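Local coordinates for leucyl aminopeptidase (Trypanosoma brucei brucei, PDB 5NTD), which probably removes N-terminal residues such as leucine from peptides as a hexameric M17 metallo-aminopeptidase, here holding manganese and the inhibitor bestatin, at residues F28-A33 and P189-I194; K39-S44 and G90-A95; E76-G81 and V102-V107; D121-L126 and A154-R159; A203-L208 and F323-R328. All blocks are in the same frame, centred on the assembly; numbering follows the deposited sequence.

Overall arrangement
Near the N terminus, 28-33 opens contact 1, which closes only at 189-194 and encloses contacts 2, 3 and 4. Contact 2 ties the loop before strand 46-52 to the turn between strands 83-89 and 99-107. Contact 3 starts at 76-81, before contact 2 has closed, and ends at 102-107, so the two cross. Contact 4, in series with both, pairs helices 120-131 and 150-158; its L126 packs on G81 and on 105-107 of contact 3. Beyond contact 1, whose F28 touches A154 and A203, the chain enters helix 196-214. There contact 5 joins that helix, which packs on helix 150-158, to helix 314-328 of the catalytic part, and Q207 meets A158 O of contact 4.

Contact 1: F28-A33 and P189-I194; sequences FTDVAA and PEPPAI. Unlike the reference sequence in segment 28-33: A32 (reference Thr).
The D30 carboxylate is sandwiched: the pyrrolidine ring of P191 spreads over one of its faces, and the backbone N of A33 stands above the other. The ring lies roughly parallel to the carboxylate, with P191 CA 3.5 Å from D30 OD2 and P191 CD 4.0 Å from D30 OD1, so both oxygens rest on ring carbons. Past the rim, on the OD2 side, P192 CD comes to 4.4 Å from D30 OD2. From its own face A33 N gives a nearly straight hydrogen bond (165°) to D30 OD1 at 3.1 Å, 52° out of the carboxylate plane. In D30, chi1 of 63° puts CG between the backbone N and the carbonyl carbon, the crowded position, on the side of P191; OD1 is the oxygen that reaches A33 N. D30 is thus the N-cap of helix 31-38, and it is also the last residue of strand 26-30, an outermost strand of the N-terminal domain's mixed sheet; T29 pairs there with V186 and F188 of the parallel strand 183-188. The contact places the proline-rich exit of that neighbouring strand across the strand-to-helix turn. Nearer the backbone, D30 CB rests 3.4 Å from E190 O, and V31 CB lies 3.9 Å from P189 O. The helix N terminus probably stabilises the negative charge of D30, whereas E190 is a more distant like charge, its OE1 6.3 Å from D30 OD1. P192 also packs on L199 of helix 196-214 and on V150 of helix 150-158.

Contact 2: K39-S44 and G90-A95; sequences KGVLSS and GLANAA
L42 and N93 form a single bridge between two loops, gripped by two backbone hydrogen bonds. L42 N donates to A92 O at 3.0 Å, and A94 N returns a short bond of 2.7 Å to L42 O, approaching nearly along the C=O axis. N93 CA adds a CA-H...O contact to the same L42 O at 3.2 Å, so this oxygen is held twice. V41 flanks the bridge: its CG1, anti to the backbone N (chi1 -172°), lies against A94 N at 3.6 Å. Further on, A94 CB touches S43 O at 3.5 Å, and N93 CB reaches S44 O at the same distance. In the next shell the N93 amide fixes its own turn, ND2 bonding to L91 O at 3.0 Å in the amide plane while OD1 accepts from S97 N. The serine hydroxyls bond outside the pair of loops, S43 OG to D142 OD1 and S44 OG to T140 O, which ties the loop to strand 140-145. L42 and N93 also both pack on V100. The two segments run 26° apart into strands 46-52 and 99-107, and the bonding pattern is that of an isolated parallel beta bridge ahead of two neighbouring parallel strands.

Contact 3: E76-G81 and V102-V107; sequences ERVKEG and VVVGEV
G81 N donates to E106 O at 2.9 Å, a bent bond (144°) that fastens the end of the turn after helix 69-77 to strand 99-107, with G81 itself at positive phi. Between helix and glycine, V78 turns its side chain onto the strand. One methyl, CG2, sits 3.7 Å from V104 O; the other, CG1, meets V104 CG1 at 4.2 Å and lies 3.8 Å from E106 OE1, so the valine is wedged between an apolar neighbour and the side of the glutamate. V104 in turn packs on A74 and I75 of the helix, and V78 on Y84. This is one layer of an alpha/beta/alpha arrangement: the strand is an inner one of the N-terminal domain's mixed sheet, between strands 46-52 and 83-89, helix 69-77 covers the face bearing V102 and V104, and helix 120-131 covers the face bearing V103 and V107. E106 projects from the same side as V104; chi1 of -172° sets CG anti to the backbone N, and the extended chain carries the carboxylate up to the turn. There OE1 and V78 O share a water, 2.9 Å from OE1 and 3.1 Å from V78 O. The other oxygen, OE2, lies 3.5 Å from E80 CB, and the two side chains run obliquely to each other. The two carboxylates come near each other, E80 OE2 at 4.4 Å from E106 OE2 with their planes 41° apart, and this proximity of like charges may raise the proton affinity of one of them. Just before V78, R77 packs on R101 of the second subunit.

Contact 4: D121-L126 and A154-R159; sequences DVVTAL and AAAVAR
A pair of neighbouring helices, 120-131 and 150-158, packs here in the N-terminal domain with T124 against A156, the short axes 8.3 Å apart and inclined by 34°. T124 OG1, anti to its own carbonyl carbon (chi1 -65°), faces the other helix and donates to A156 O at 2.7 Å. It meets that oxygen well to the side, at a C=O...donor angle of 106°. The hydroxyl also lies 3.2 Å from A156 CB; the alanine lets it come this close to the opposite backbone. Beside it V123 CG1 touches A156 CB at 4.2 Å. The T124 hydroxyl is gripped a second time by a water that donates to OG1 at 2.7 Å and accepts from R159 NE at 2.9 Å, sitting in the guanidinium plane at its edge. T124 CG2 rests on the aliphatic part of the arginine, 3.8 Å from R159 CG, the two side chains crossing at about a right angle. A155 O lies over one guanidinium face, offset toward the rim. The arginine's outer nitrogens bond to T507 O and to E437 in a salt bridge. The arrangement is a close helix-helix crossing over small residues, with an arginine at the helix end reaching the catalytic domain.

Contact 5: A203-L208 and F323-R328; sequences ATSTQL and FLTAVR
L324, T325 and R328 of helix 314-328 face L208, S205 and T204 of helix 196-214 in an antiparallel helix pair, with an angle of 156° between directions and short axes 9.6 Å apart. Helix 196-214 lies beside helix 150-158 of the N-terminal domain, so the pair brings that region up to the catalytic part, where helix 314-328 packs on strand 334-344. L324 leads, its CD1 meeting L208 CD2 at 3.6 Å with the two side chains at about a right angle; both leucines also pack on Y232 of helix 222-236. L324 CB lies near the serine as well, 4.2 Å from S205 OG. T325 follows, placing its hydroxyl opposite that serine: T325 OG1 and S205 OG form a short hydrogen bond of 2.6 Å, in which either may be the donor. A chi1 of -64° sets T325 OG1 anti to the carbonyl carbon, where it meets S205, and CG2 anti to the backbone N. C321 O, one turn back on the same helix, is a further partner of both hydroxyls, so this buried polar spot is well supplied with bonds. One turn further on, R328 reaches across to the other helix with a chain extended from CG to NE. Its NH1 passes T204 CG2 at 3.5 Å, the side chains at about a right angle, while T204 OG1 is bonded to E200 O in its own helix. In the guanidinium plane, a water accepts from R328 NH1 at 2.8 Å and donates to S205 OG at 3.0 Å.

Contact 1: F28-A33 and P189-I194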
# COMPACT_ATOMS: atom_id res chain seq x y z
N PHE G 28 -5.97 -51.82 5.02
CA PHE G 28 -5.64 -52.23 3.66
C PHE G 28 -5.83 -53.73 3.50
O PHE G 28 -5.43 -54.53 4.35
CB PHE G 28 -4.20 -51.86 3.30
CG PHE G 28 -3.91 -50.40 3.49
CD1 PHE G 28 -3.50 -49.92 4.73
CD2 PHE G 28 -4.13 -49.50 2.44
CE1 PHE G 28 -3.27 -48.56 4.92
CE2 PHE G 28 -3.88 -48.16 2.63
CZ PHE G 28 -3.45 -47.68 3.88
N THR G 29 -6.38 -54.10 2.36
CA THR G 29 -6.51 -55.48 1.99
C THR G 29 -6.49 -55.60 0.49
O THR G 29 -6.12 -54.65 -0.22
CB THR G 29 -7.77 -56.11 2.63
OG1 THR G 29 -7.78 -57.53 2.40
CG2 THR G 29 -9.06 -55.50 2.09
N ASP G 30 -6.88 -56.76 -0.01
CA ASP G 30 -6.96 -56.99 -1.48
C ASP G 30 -8.23 -57.76 -1.82
O ASP G 30 -8.89 -58.30 -0.94
CB ASP G 30 -5.73 -57.73 -1.99
CG ASP G 30 -5.60 -59.13 -1.38
OD1 ASP G 30 -6.23 -60.06 -1.95
OD2 ASP G 30 -4.88 -59.26 -0.37
N VAL G 31 -8.58 -57.77 -3.09
CA VAL G 31 -9.91 -58.23 -3.55
C VAL G 31 -10.21 -59.68 -3.15
O VAL G 31 -11.29 -59.99 -2.60
CB VAL G 31 -10.06 -58.12 -5.07
CG1 VAL G 31 -11.31 -58.88 -5.54
CG2 VAL G 31 -10.16 -56.67 -5.50
N ALA G 32 -9.24 -60.55 -3.36
CA ALA G 32 -9.39 -61.97 -3.00
C ALA G 32 -9.53 -62.13 -1.49
O ALA G 32 -10.39 -62.86 -0.99
CB ALA G 32 -8.22 -62.81 -3.52
N ALA G 33 -8.68 -61.45 -0.73
CA ALA G 33 -8.76 -61.57 0.75
C ALA G 33 -10.11 -61.06 1.25
O ALA G 33 -10.70 -61.56 2.22
CB ALA G 33 -7.62 -60.83 1.43
N PRO G 189 -6.28 -54.46 -5.97
CA PRO G 189 -6.54 -55.65 -6.81
C PRO G 189 -5.78 -56.92 -6.38
O PRO G 189 -6.34 -58.00 -6.35
CB PRO G 189 -6.05 -55.21 -8.20
CG PRO G 189 -6.05 -53.72 -8.14
CD PRO G 189 -5.65 -53.38 -6.74
N GLU G 190 -4.51 -56.75 -6.05
CA GLU G 190 -3.63 -57.84 -5.66
C GLU G 190 -3.14 -57.63 -4.25
O GLU G 190 -3.14 -56.49 -3.76
CB GLU G 190 -2.40 -57.87 -6.57
CG GLU G 190 -2.66 -58.00 -8.07
CD GLU G 190 -3.35 -59.32 -8.42
OE1 GLU G 190 -3.41 -60.24 -7.59
OE2 GLU G 190 -3.83 -59.47 -9.54
N PRO G 191 -2.66 -58.71 -3.58
CA PRO G 191 -2.03 -58.50 -2.27
C PRO G 191 -0.91 -57.45 -2.39
O PRO G 191 -0.12 -57.52 -3.31
CB PRO G 191 -1.47 -59.87 -1.94
CG PRO G 191 -2.34 -60.83 -2.68
CD PRO G 191 -2.71 -60.13 -3.95
N PRO G 192 -0.90 -56.46 -1.51
CA PRO G 192 0.02 -55.37 -1.74
C PRO G 192 1.47 -55.81 -1.58
O PRO G 192 1.81 -56.52 -0.62
CB PRO G 192 -0.38 -54.35 -0.65
CG PRO G 192 -1.03 -55.16 0.40
CD PRO G 192 -1.75 -56.23 -0.34
N ALA G 193 2.31 -55.28 -2.45
CA ALA G 193 3.77 -55.51 -2.35
C ALA G 193 4.35 -55.11 -0.99
O ALA G 193 5.33 -55.69 -0.51
CB ALA G 193 4.50 -54.78 -3.45
N ILE G 194 3.78 -54.09 -0.39
CA ILE G 194 4.17 -53.67 0.97
C ILE G 194 3.09 -54.20 1.89
O ILE G 194 1.91 -53.99 1.62
CB ILE G 194 4.30 -52.12 1.08
CG1 ILE G 194 5.46 -51.64 0.20
CG2 ILE G 194 4.52 -51.66 2.51
CD1 ILE G 194 5.35 -50.19 -0.19

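Contact 2: K39-S44 and G90-A95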
# COMPACT_ATOMS: atom_id res chain seq x y z
N LYS G 39 -17.19 -62.31 2.17
CA LYS G 39 -18.11 -63.21 1.44
C LYS G 39 -19.18 -62.38 0.69
O LYS G 39 -20.36 -62.71 0.69
CB LYS G 39 -18.77 -64.23 2.39
N GLY G 40 -18.75 -61.29 0.07
CA GLY G 40 -19.67 -60.43 -0.74
C GLY G 40 -20.57 -59.47 0.04
O GLY G 40 -21.40 -58.77 -0.55
N VAL G 41 -20.38 -59.40 1.34
CA VAL G 41 -21.10 -58.43 2.17
C VAL G 41 -20.27 -57.14 2.32
O VAL G 41 -19.21 -57.13 2.96
CB VAL G 41 -21.39 -58.97 3.60
CG1 VAL G 41 -22.31 -58.02 4.37
CG2 VAL G 41 -22.00 -60.37 3.55
N LEU G 42 -20.79 -56.05 1.77
CA LEU G 42 -20.14 -54.73 1.91
C LEU G 42 -20.08 -54.30 3.35
O LEU G 42 -20.94 -54.62 4.18
CB LEU G 42 -20.83 -53.69 1.08
CG LEU G 42 -20.32 -53.67 -0.36
CD1 LEU G 42 -20.42 -55.02 -1.06
CD2 LEU G 42 -21.14 -52.68 -1.14
N SER G 43 -19.04 -53.56 3.67
CA SER G 43 -18.81 -53.09 5.07
C SER G 43 -19.90 -52.12 5.52
O SER G 43 -20.14 -51.94 6.71
CB SER G 43 -17.44 -52.43 5.19
OG SER G 43 -16.37 -53.33 4.91
N SER G 44 -20.49 -51.42 4.56
CA SER G 44 -21.50 -50.38 4.85
C SER G 44 -22.32 -50.06 3.62
O SER G 44 -22.10 -50.63 2.56
CB SER G 44 -20.84 -49.07 5.38
OG SER G 44 -20.19 -48.33 4.35
N GLY G 90 -30.73 -53.78 -2.56
CA GLY G 90 -30.63 -55.14 -2.02
C GLY G 90 -29.25 -55.77 -2.17
O GLY G 90 -29.12 -56.94 -2.58
N LEU G 91 -28.22 -54.95 -1.98
CA LEU G 91 -26.85 -55.47 -1.96
C LEU G 91 -26.58 -55.70 -0.51
O LEU G 91 -26.72 -54.83 0.32
CB LEU G 91 -25.77 -54.53 -2.52
N ALA G 92 -26.13 -56.90 -0.22
CA ALA G 92 -25.78 -57.26 1.14
C ALA G 92 -24.75 -56.28 1.66
O ALA G 92 -23.74 -55.99 1.01
CB ALA G 92 -25.22 -58.67 1.19
N ASN G 93 -25.02 -55.77 2.85
CA ASN G 93 -24.06 -54.90 3.56
C ASN G 93 -24.22 -54.94 5.06
O ASN G 93 -25.32 -55.10 5.56
CB ASN G 93 -24.15 -53.46 3.04
CG ASN G 93 -25.44 -52.76 3.41
OD1 ASN G 93 -25.53 -52.10 4.45
ND2 ASN G 93 -26.45 -52.92 2.57
N ALA G 94 -23.12 -54.75 5.76
CA ALA G 94 -23.10 -54.90 7.24
C ALA G 94 -23.94 -53.88 8.01
O ALA G 94 -24.31 -54.12 9.14
CB ALA G 94 -21.68 -54.86 7.77
N ALA G 95 -24.23 -52.75 7.40
CA ALA G 95 -25.12 -51.72 8.01
C ALA G 95 -26.61 -51.98 7.77
O ALA G 95 -27.47 -51.24 8.20
CB ALA G 95 -24.74 -50.32 7.52

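Contact 3: E76-G81 and V102-V107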
# COMPACT_ATOMS: atom_id res chain seq x y z
N GLU G 76 -19.52 -45.31 -17.60
CA GLU G 76 -19.71 -44.54 -18.86
C GLU G 76 -19.89 -43.04 -18.66
O GLU G 76 -19.45 -42.24 -19.45
CB GLU G 76 -20.93 -45.02 -19.68
CG GLU G 76 -20.76 -46.41 -20.28
CD GLU G 76 -19.46 -46.54 -21.07
OE1 GLU G 76 -19.12 -45.60 -21.84
OE2 GLU G 76 -18.79 -47.59 -20.91
N ARG G 77 -20.59 -42.70 -17.60
CA ARG G 77 -21.04 -41.30 -17.39
C ARG G 77 -20.05 -40.42 -16.62
O ARG G 77 -20.08 -39.20 -16.73
CB ARG G 77 -22.42 -41.29 -16.70
CG ARG G 77 -23.56 -41.61 -17.66
CD ARG G 77 -24.87 -41.75 -16.92
NE ARG G 77 -26.00 -42.15 -17.77
CZ ARG G 77 -27.09 -41.43 -18.02
NH1 ARG G 77 -28.00 -41.92 -18.84
NH2 ARG G 77 -27.29 -40.23 -17.48
N VAL G 78 -19.21 -41.05 -15.82
CA VAL G 78 -18.22 -40.34 -14.99
C VAL G 78 -17.24 -39.57 -15.89
O VAL G 78 -16.83 -40.03 -16.96
CB VAL G 78 -17.46 -41.25 -14.01
CG1 VAL G 78 -16.51 -42.18 -14.75
CG2 VAL G 78 -16.71 -40.44 -12.97
N LYS G 79 -16.92 -38.37 -15.44
CA LYS G 79 -15.94 -37.49 -16.12
C LYS G 79 -14.53 -37.72 -15.51
O LYS G 79 -14.39 -38.03 -14.33
CB LYS G 79 -16.38 -36.02 -16.02
CG LYS G 79 -17.64 -35.69 -16.84
CD LYS G 79 -18.01 -34.20 -16.75
CE LYS G 79 -18.58 -33.77 -15.39
NZ LYS G 79 -20.02 -33.45 -15.47
N GLU G 80 -13.52 -37.56 -16.33
CA GLU G 80 -12.11 -37.63 -15.88
C GLU G 80 -11.85 -36.61 -14.76
O GLU G 80 -12.26 -35.48 -14.83
CB GLU G 80 -11.15 -37.35 -17.02
CG GLU G 80 -9.70 -37.48 -16.62
CD GLU G 80 -8.73 -37.21 -17.77
OE1 GLU G 80 -7.87 -36.47 -17.43
OE2 GLU G 80 -8.79 -37.65 -18.97
N GLY G 81 -11.30 -37.10 -13.67
CA GLY G 81 -11.14 -36.29 -12.46
C GLY G 81 -12.40 -36.04 -11.66
O GLY G 81 -12.37 -35.36 -10.64
N VAL G 102 -22.87 -46.55 -4.67
CA VAL G 102 -21.57 -46.84 -5.26
C VAL G 102 -21.08 -45.62 -6.01
O VAL G 102 -21.75 -45.16 -6.93
CB VAL G 102 -21.62 -48.02 -6.27
CG1 VAL G 102 -20.26 -48.25 -6.91
CG2 VAL G 102 -22.06 -49.28 -5.57
N VAL G 103 -19.94 -45.10 -5.58
CA VAL G 103 -19.37 -43.87 -6.19
C VAL G 103 -18.15 -44.23 -6.98
O VAL G 103 -17.18 -44.74 -6.44
CB VAL G 103 -18.97 -42.81 -5.15
CG1 VAL G 103 -18.42 -41.56 -5.83
CG2 VAL G 103 -20.17 -42.44 -4.30
N VAL G 104 -18.26 -44.00 -8.27
CA VAL G 104 -17.15 -44.28 -9.20
C VAL G 104 -16.34 -42.97 -9.39
O VAL G 104 -16.94 -41.90 -9.55
CB VAL G 104 -17.66 -44.74 -10.56
CG1 VAL G 104 -16.52 -44.94 -11.53
CG2 VAL G 104 -18.43 -46.04 -10.42
N GLY G 105 -15.02 -43.09 -9.41
CA GLY G 105 -14.13 -41.97 -9.68
C GLY G 105 -13.07 -42.31 -10.68
O GLY G 105 -12.42 -43.34 -10.56
N GLU G 106 -12.92 -41.46 -11.68
CA GLU G 106 -11.97 -41.68 -12.78
C GLU G 106 -10.69 -40.87 -12.54
O GLU G 106 -10.69 -39.64 -12.53
CB GLU G 106 -12.57 -41.36 -14.17
CG GLU G 106 -11.66 -41.76 -15.33
CD GLU G 106 -12.23 -41.37 -16.69
OE1 GLU G 106 -13.42 -41.64 -16.94
OE2 GLU G 106 -11.47 -40.79 -17.53
N VAL G 107 -9.60 -41.60 -12.44
CA VAL G 107 -8.24 -41.03 -12.31
C VAL G 107 -7.63 -40.78 -13.70
O VAL G 107 -7.63 -41.68 -14.54
CB VAL G 107 -7.30 -41.98 -11.55
CG1 VAL G 107 -5.94 -41.34 -11.32
CG2 VAL G 107 -7.94 -42.38 -10.22
O HOH W 1 -14.67 -40.27 -19.14

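Contact 4: D121-L126 and A154-R159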
# COMPACT_ATOMS: atom_id res chain seq x y z
N ASP G 121 -2.73 -37.47 -6.36
CA ASP G 121 -3.39 -36.18 -6.12
C ASP G 121 -4.90 -36.28 -6.44
O ASP G 121 -5.75 -35.81 -5.69
CB ASP G 121 -2.77 -35.05 -6.93
CG ASP G 121 -2.81 -35.29 -8.42
OD1 ASP G 121 -2.26 -36.32 -8.89
OD2 ASP G 121 -3.41 -34.48 -9.15
N VAL G 122 -5.22 -36.91 -7.56
CA VAL G 122 -6.64 -37.07 -7.97
C VAL G 122 -7.34 -38.15 -7.15
O VAL G 122 -8.49 -38.01 -6.78
CB VAL G 122 -6.78 -37.34 -9.45
CG1 VAL G 122 -8.24 -37.54 -9.82
CG2 VAL G 122 -6.22 -36.16 -10.25
N VAL G 123 -6.62 -39.21 -6.84
CA VAL G 123 -7.17 -40.27 -5.98
C VAL G 123 -7.71 -39.65 -4.68
O VAL G 123 -8.83 -39.90 -4.29
CB VAL G 123 -6.13 -41.38 -5.64
CG1 VAL G 123 -6.66 -42.36 -4.60
CG2 VAL G 123 -5.75 -42.15 -6.90
N THR G 124 -6.88 -38.84 -4.05
CA THR G 124 -7.27 -38.13 -2.82
C THR G 124 -8.57 -37.32 -3.02
O THR G 124 -9.51 -37.43 -2.27
CB THR G 124 -6.15 -37.20 -2.31
OG1 THR G 124 -5.04 -38.01 -1.93
CG2 THR G 124 -6.62 -36.39 -1.11
N ALA G 125 -8.58 -36.54 -4.08
CA ALA G 125 -9.75 -35.65 -4.36
C ALA G 125 -11.03 -36.47 -4.62
O ALA G 125 -12.10 -36.17 -4.14
CB ALA G 125 -9.45 -34.74 -5.54
N LEU G 126 -10.89 -37.54 -5.40
CA LEU G 126 -12.04 -38.43 -5.70
C LEU G 126 -12.62 -39.08 -4.43
O LEU G 126 -13.83 -39.09 -4.22
CB LEU G 126 -11.64 -39.53 -6.65
CG LEU G 126 -11.23 -39.03 -8.02
CD1 LEU G 126 -10.64 -40.18 -8.80
CD2 LEU G 126 -12.42 -38.45 -8.79
N ALA G 154 -1.71 -45.35 -0.56
CA ALA G 154 -1.89 -45.38 0.91
C ALA G 154 -1.87 -43.98 1.51
O ALA G 154 -2.70 -43.62 2.33
CB ALA G 154 -0.84 -46.24 1.56
N ALA G 155 -0.86 -43.22 1.13
CA ALA G 155 -0.72 -41.84 1.61
C ALA G 155 -1.90 -40.96 1.10
O ALA G 155 -2.40 -40.13 1.82
CB ALA G 155 0.63 -41.26 1.17
N ALA G 156 -2.29 -41.19 -0.14
CA ALA G 156 -3.35 -40.43 -0.78
C ALA G 156 -4.66 -40.59 -0.06
O ALA G 156 -5.40 -39.63 0.14
CB ALA G 156 -3.51 -40.83 -2.23
N VAL G 157 -4.94 -41.82 0.34
CA VAL G 157 -6.17 -42.12 1.08
C VAL G 157 -6.07 -41.66 2.53
O VAL G 157 -7.03 -41.14 3.10
CB VAL G 157 -6.52 -43.61 1.03
CG1 VAL G 157 -7.70 -43.93 1.92
CG2 VAL G 157 -6.84 -43.99 -0.41
N ALA G 158 -4.90 -41.83 3.11
CA ALA G 158 -4.64 -41.30 4.46
C ALA G 158 -4.95 -39.79 4.57
O ALA G 158 -5.49 -39.32 5.57
CB ALA G 158 -3.19 -41.54 4.86
N ARG G 159 -4.63 -39.04 3.54
CA ARG G 159 -4.78 -37.56 3.58
C ARG G 159 -6.14 -37.07 3.10
O ARG G 159 -6.43 -35.89 3.14
CB ARG G 159 -3.62 -36.84 2.82
CG ARG G 159 -3.73 -36.78 1.31
CD ARG G 159 -2.55 -36.03 0.70
NE ARG G 159 -1.50 -36.89 0.15
CZ ARG G 159 -0.31 -37.13 0.72
NH1 ARG G 159 0.02 -36.62 1.91
NH2 ARG G 159 0.58 -37.88 0.10
O HOH W 2 -2.45 -37.51 -2.49

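Contact 5: A203-L208 and F323-R328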
# COMPACT_ATOMS: atom_id res chain seq x y z
N ALA G 203 0.28 -44.53 6.64
CA ALA G 203 -0.96 -43.76 6.71
C ALA G 203 -1.09 -43.06 8.04
O ALA G 203 -1.51 -41.90 8.13
CB ALA G 203 -2.16 -44.64 6.49
N THR G 204 -0.69 -43.76 9.09
CA THR G 204 -0.72 -43.18 10.45
C THR G 204 0.18 -41.93 10.52
O THR G 204 -0.20 -40.92 11.11
CB THR G 204 -0.29 -44.23 11.50
OG1 THR G 204 -1.18 -45.34 11.39
CG2 THR G 204 -0.34 -43.66 12.93
N SER G 205 1.38 -42.03 9.96
CA SER G 205 2.33 -40.92 9.98
C SER G 205 1.84 -39.73 9.14
O SER G 205 2.00 -38.58 9.52
CB SER G 205 3.70 -41.35 9.53
OG SER G 205 4.44 -41.87 10.64
N THR G 206 1.24 -40.01 7.99
CA THR G 206 0.63 -38.96 7.17
C THR G 206 -0.44 -38.18 7.98
O THR G 206 -0.48 -36.96 7.96
CB THR G 206 -0.04 -39.54 5.94
OG1 THR G 206 0.95 -40.15 5.12
CG2 THR G 206 -0.74 -38.44 5.10
N GLN G 207 -1.26 -38.94 8.70
CA GLN G 207 -2.38 -38.38 9.47
C GLN G 207 -1.96 -37.71 10.77
O GLN G 207 -2.53 -36.70 11.16
CB GLN G 207 -3.43 -39.42 9.75
CG GLN G 207 -4.13 -39.85 8.48
CD GLN G 207 -5.17 -40.92 8.71
OE1 GLN G 207 -5.13 -41.64 9.72
NE2 GLN G 207 -6.08 -41.06 7.77
N LEU G 208 -0.95 -38.24 11.42
CA LEU G 208 -0.38 -37.56 12.60
C LEU G 208 0.23 -36.22 12.17
O LEU G 208 0.06 -35.22 12.83
CB LEU G 208 0.68 -38.42 13.29
CG LEU G 208 1.38 -37.76 14.47
CD1 LEU G 208 0.39 -37.35 15.53
CD2 LEU G 208 2.40 -38.72 15.07
N PHE G 323 10.52 -39.93 10.77
CA PHE G 323 11.30 -40.59 11.83
C PHE G 323 10.46 -41.70 12.49
O PHE G 323 10.94 -42.81 12.69
CB PHE G 323 11.75 -39.60 12.85
CG PHE G 323 12.55 -40.19 13.97
CD1 PHE G 323 13.92 -40.26 13.90
CD2 PHE G 323 11.93 -40.57 15.15
CE1 PHE G 323 14.68 -40.72 14.98
CE2 PHE G 323 12.67 -41.05 16.22
CZ PHE G 323 14.04 -41.12 16.14
N LEU G 324 9.24 -41.37 12.88
CA LEU G 324 8.36 -42.37 13.56
C LEU G 324 8.14 -43.58 12.67
O LEU G 324 8.20 -44.72 13.13
CB LEU G 324 7.01 -41.81 13.95
CG LEU G 324 7.02 -40.78 15.08
CD1 LEU G 324 5.58 -40.36 15.38
CD2 LEU G 324 7.71 -41.31 16.34
N THR G 325 7.91 -43.34 11.38
CA THR G 325 7.70 -44.44 10.46
C THR G 325 8.93 -45.33 10.40
O THR G 325 8.82 -46.56 10.41
CB THR G 325 7.36 -43.95 9.07
OG1 THR G 325 6.11 -43.26 9.16
CG2 THR G 325 7.20 -45.13 8.10
N ALA G 326 10.09 -44.72 10.30
CA ALA G 326 11.35 -45.46 10.25
C ALA G 326 11.51 -46.34 11.51
O ALA G 326 12.00 -47.47 11.40
CB ALA G 326 12.53 -44.53 10.13
N VAL G 327 11.12 -45.80 12.67
CA VAL G 327 11.23 -46.56 13.94
C VAL G 327 10.22 -47.70 13.95
O VAL G 327 10.54 -48.86 14.22
CB VAL G 327 11.01 -45.70 15.17
CG1 VAL G 327 10.95 -46.56 16.43
CG2 VAL G 327 12.13 -44.68 15.29
N ARG G 328 9.00 -47.37 13.60
CA ARG G 328 7.93 -48.38 13.61
C ARG G 328 8.16 -49.52 12.60
O ARG G 328 7.88 -50.67 12.93
CB ARG G 328 6.56 -47.75 13.35
CG ARG G 328 6.00 -47.11 14.59
CD ARG G 328 4.78 -46.29 14.28
NE ARG G 328 3.98 -46.06 15.48
CZ ARG G 328 3.02 -45.13 15.60
NH1 ARG G 328 2.70 -44.32 14.58
NH2 ARG G 328 2.37 -45.02 16.76
O HOH W 3 3.60 -44.45 11.90